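Local coordinates for Ketoacyl_synth_N domain-containing protein (Photorhabdus luminescens subsp. laumondii, PDB 6SMO) that probably acts as the ketosynthase-like, chain-length-factor partner of a ketosynthase in polyketide chain elongation, at residues G97-G105 and D159-A169. Numbering follows the deposited sequence.
Sequences GIYVGNCFG and DVAGMQAIGYA
Tyr99 lies over helix residues Ala165 to Ala169. Its CB starts 3.4 Å from Ala165 O and also meets the methyl of Ala169. CG and CD1 lie under that methyl, Ala169 CB standing over one face of the ring, 4.2 Å from the centroid and 28° off the normal, a CH-pi contact. CD2 passes Ala165 O obliquely, CE2 reaches Tyr168 CB at 4.0 Å, and CZ and OH pass Tyr168 O before OH bonds Gln151 NE2. Further along, the backbones close in until Gly101 CA is 4.0 Å from Gly162 CA, with no side chain between. Ala165 CB packs on the Val100 carbonyl. Cys103 SG, anti to its carbonyl carbon (chi1 -58°), is set 3.9 Å from Ala161 CB and near Asp159 N. Small residues thus let the axes of 97-101 and 161-169 come within 6.5 Å, nearly antiparallel at 161°. Asp159, with positive phi (80°), sits in the tight turn entering helix 161-175, probably where ketosynthases of this family carry their nucleophile elbow. Strand 96-101 runs parallel to 154-155 and 180-187; helix 137-146 covers its other face through Ile98 and Val100, giving the layered thiolase-fold core. Beyond helix 161-175 lies strand 362-369, touched by Val160 and Met163.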
loop_
_atom_site.group_PDB
_atom_site.type_symbol
_atom_site.label_atom_id
_atom_site.label_comp_id
_atom_site.label_asym_id
_atom_site.label_seq_id
_atom_site.Cartn_x
_atom_site.Cartn_y
_atom_site.Cartn_z
ATOM N N GLY C 97 -6.161 10.649 -9.970
ATOM C CA GLY C 97 -5.601 9.649 -9.040
ATOM C C GLY C 97 -4.594 8.741 -9.725
ATOM O O GLY C 97 -4.471 8.820 -10.965
ATOM N N ILE C 98 -3.891 7.916 -8.943
ATOM C CA ILE C 98 -2.837 6.968 -9.418
ATOM C C ILE C 98 -3.081 5.603 -8.766
ATOM O O ILE C 98 -2.972 5.521 -7.529
ATOM C CB ILE C 98 -1.426 7.501 -9.090
ATOM C CG1 ILE C 98 -1.202 8.921 -9.620
ATOM C CG2 ILE C 98 -0.358 6.542 -9.598
ATOM C CD1 ILE C 98 -0.158 9.696 -8.855
ATOM N N TYR C 99 -3.388 4.577 -9.568
ATOM C CA TYR C 99 -3.589 3.175 -9.115
ATOM C C TYR C 99 -2.419 2.309 -9.596
ATOM O O TYR C 99 -2.133 2.293 -10.808
ATOM C CB TYR C 99 -4.943 2.640 -9.587
ATOM C CG TYR C 99 -6.051 2.843 -8.586
ATOM C CD1 TYR C 99 -6.559 4.107 -8.332
ATOM C CD2 TYR C 99 -6.579 1.778 -7.874
ATOM C CE1 TYR C 99 -7.570 4.307 -7.406
ATOM C CE2 TYR C 99 -7.590 1.960 -6.945
ATOM C CZ TYR C 99 -8.088 3.230 -6.709
ATOM O OH TYR C 99 -9.085 3.420 -5.798
ATOM N N VAL C 100 -1.745 1.644 -8.654
ATOM C CA VAL C 100 -0.523 0.842 -8.958
ATOM C C VAL C 100 -0.665 -0.592 -8.444
ATOM O O VAL C 100 -1.378 -0.804 -7.474
ATOM C CB VAL C 100 0.722 1.511 -8.337
ATOM C CG1 VAL C 100 2.035 0.931 -8.828
ATOM C CG2 VAL C 100 0.717 3.014 -8.519
ATOM N N GLY C 101 -0.035 -1.529 -9.151
ATOM C CA GLY C 101 0.092 -2.952 -8.785
ATOM C C GLY C 101 1.555 -3.347 -8.690
ATOM O O GLY C 101 2.265 -3.209 -9.705
ATOM N N ASN C 102 2.003 -3.791 -7.513
ATOM C CA ASN C 102 3.413 -4.192 -7.256
ATOM C C ASN C 102 3.453 -5.196 -6.101
ATOM O O ASN C 102 2.882 -4.889 -5.037
ATOM C CB ASN C 102 4.301 -2.981 -6.965
ATOM C CG ASN C 102 5.743 -3.365 -6.715
ATOM O OD1 ASN C 102 6.246 -3.210 -5.605
ATOM N ND2 ASN C 102 6.408 -3.887 -7.733
ATOM N N CYS C 103 4.126 -6.333 -6.307
ATOM C CA CYS C 103 4.140 -7.507 -5.392
ATOM C C CYS C 103 5.467 -7.593 -4.624
ATOM O O CYS C 103 5.414 -7.731 -3.385
ATOM C CB CYS C 103 3.900 -8.795 -6.173
ATOM S SG CYS C 103 2.335 -8.800 -7.087
ATOM N N PHE C 104 6.605 -7.512 -5.324
ATOM C CA PHE C 104 7.956 -7.844 -4.791
ATOM C C PHE C 104 8.647 -6.615 -4.182
ATOM O O PHE C 104 9.667 -6.807 -3.488
ATOM C CB PHE C 104 8.826 -8.474 -5.882
ATOM C CG PHE C 104 8.562 -9.941 -6.108
ATOM C CD1 PHE C 104 9.105 -10.896 -5.262
ATOM C CD2 PHE C 104 7.762 -10.366 -7.158
ATOM C CE1 PHE C 104 8.860 -12.245 -5.465
ATOM C CE2 PHE C 104 7.518 -11.717 -7.358
ATOM C CZ PHE C 104 8.066 -12.653 -6.512
ATOM N N GLY C 105 8.129 -5.407 -4.425
ATOM C CA GLY C 105 8.684 -4.157 -3.866
ATOM C C GLY C 105 9.940 -3.720 -4.601
ATOM O O GLY C 105 9.997 -3.907 -5.833
ATOM N N ASP C 159 0.187 -11.839 -8.129
ATOM C CA ASP C 159 -0.119 -12.117 -9.561
ATOM C C ASP C 159 -1.147 -11.110 -10.100
ATOM O O ASP C 159 -0.877 -10.531 -11.172
ATOM C CB ASP C 159 -0.554 -13.573 -9.767
ATOM C CG ASP C 159 0.483 -14.583 -9.299
ATOM O OD1 ASP C 159 1.645 -14.475 -9.737
ATOM O OD2 ASP C 159 0.126 -15.462 -8.488
ATOM N N VAL C 160 -2.265 -10.893 -9.395
ATOM C CA VAL C 160 -3.440 -10.111 -9.897
ATOM C C VAL C 160 -3.479 -8.714 -9.256
ATOM O O VAL C 160 -4.585 -8.143 -9.182
ATOM C CB VAL C 160 -4.762 -10.872 -9.667
ATOM C CG1 VAL C 160 -4.806 -12.172 -10.456
ATOM C CG2 VAL C 160 -5.045 -11.134 -8.192
ATOM N N ALA C 161 -2.330 -8.165 -8.846
ATOM C CA ALA C 161 -2.217 -6.825 -8.215
ATOM C C ALA C 161 -2.605 -5.739 -9.227
ATOM O O ALA C 161 -3.492 -4.922 -8.909
ATOM C CB ALA C 161 -0.818 -6.605 -7.691
ATOM N N GLY C 162 -1.956 -5.737 -10.395
ATOM C CA GLY C 162 -2.179 -4.754 -11.474
ATOM C C GLY C 162 -3.542 -4.916 -12.124
ATOM O O GLY C 162 -4.095 -3.900 -12.588
ATOM N N MET C 163 -4.064 -6.145 -12.164
ATOM C CA MET C 163 -5.386 -6.481 -12.759
ATOM C C MET C 163 -6.497 -5.830 -11.924
ATOM O O MET C 163 -7.483 -5.354 -12.521
ATOM C CB MET C 163 -5.601 -7.998 -12.811
ATOM C CG MET C 163 -6.535 -8.439 -13.921
ATOM S SD MET C 163 -5.748 -8.382 -15.553
ATOM C CE MET C 163 -7.096 -8.950 -16.587
ATOM N N GLN C 164 -6.334 -5.814 -10.596
ATOM C CA GLN C 164 -7.263 -5.152 -9.639
ATOM C C GLN C 164 -7.100 -3.629 -9.739
ATOM O O GLN C 164 -8.126 -2.924 -9.657
ATOM C CB GLN C 164 -7.012 -5.648 -8.213
ATOM C CG GLN C 164 -7.513 -7.065 -7.966
ATOM C CD GLN C 164 -7.252 -7.555 -6.562
ATOM O OE1 GLN C 164 -6.365 -7.067 -5.863
ATOM N NE2 GLN C 164 -8.026 -8.539 -6.137
ATOM N N ALA C 165 -5.863 -3.151 -9.918
ATOM C CA ALA C 165 -5.498 -1.714 -9.981
ATOM C C ALA C 165 -6.306 -1.006 -11.078
ATOM O O ALA C 165 -6.830 0.088 -10.800
ATOM C CB ALA C 165 -4.013 -1.561 -10.202
ATOM N N ILE C 166 -6.411 -1.611 -12.267
ATOM C CA ILE C 166 -7.150 -1.044 -13.438
ATOM C C ILE C 166 -8.653 -1.068 -13.131
ATOM O O ILE C 166 -9.330 -0.057 -13.407
ATOM C CB ILE C 166 -6.827 -1.805 -14.743
ATOM C CG1 ILE C 166 -5.327 -1.822 -15.053
ATOM C CG2 ILE C 166 -7.623 -1.233 -15.909
ATOM C CD1 ILE C 166 -4.917 -2.906 -16.023
ATOM N N GLY C 167 -9.146 -2.188 -12.591
ATOM C CA GLY C 167 -10.576 -2.438 -12.324
ATOM C C GLY C 167 -11.168 -1.457 -11.326
ATOM O O GLY C 167 -12.279 -0.956 -11.589
ATOM N N TYR C 168 -10.463 -1.197 -10.219
ATOM C CA TYR C 168 -10.934 -0.339 -9.098
ATOM C C TYR C 168 -10.653 1.138 -9.406
ATOM O O TYR C 168 -11.302 2.002 -8.785
ATOM C CB TYR C 168 -10.319 -0.794 -7.772
ATOM C CG TYR C 168 -10.864 -2.107 -7.272
ATOM C CD1 TYR C 168 -12.196 -2.233 -6.911
ATOM C CD2 TYR C 168 -10.059 -3.230 -7.175
ATOM C CE1 TYR C 168 -12.713 -3.438 -6.461
ATOM C CE2 TYR C 168 -10.559 -4.442 -6.726
ATOM C CZ TYR C 168 -11.891 -4.546 -6.367
ATOM O OH TYR C 168 -12.387 -5.738 -5.924
ATOM N N ALA C 169 -9.729 1.419 -10.332
ATOM C CA ALA C 169 -9.483 2.771 -10.889
ATOM C C ALA C 169 -10.679 3.178 -11.759
ATOM O O ALA C 169 -11.069 4.360 -11.713
ATOM C CB ALA C 169 -8.195 2.798 -11.675
#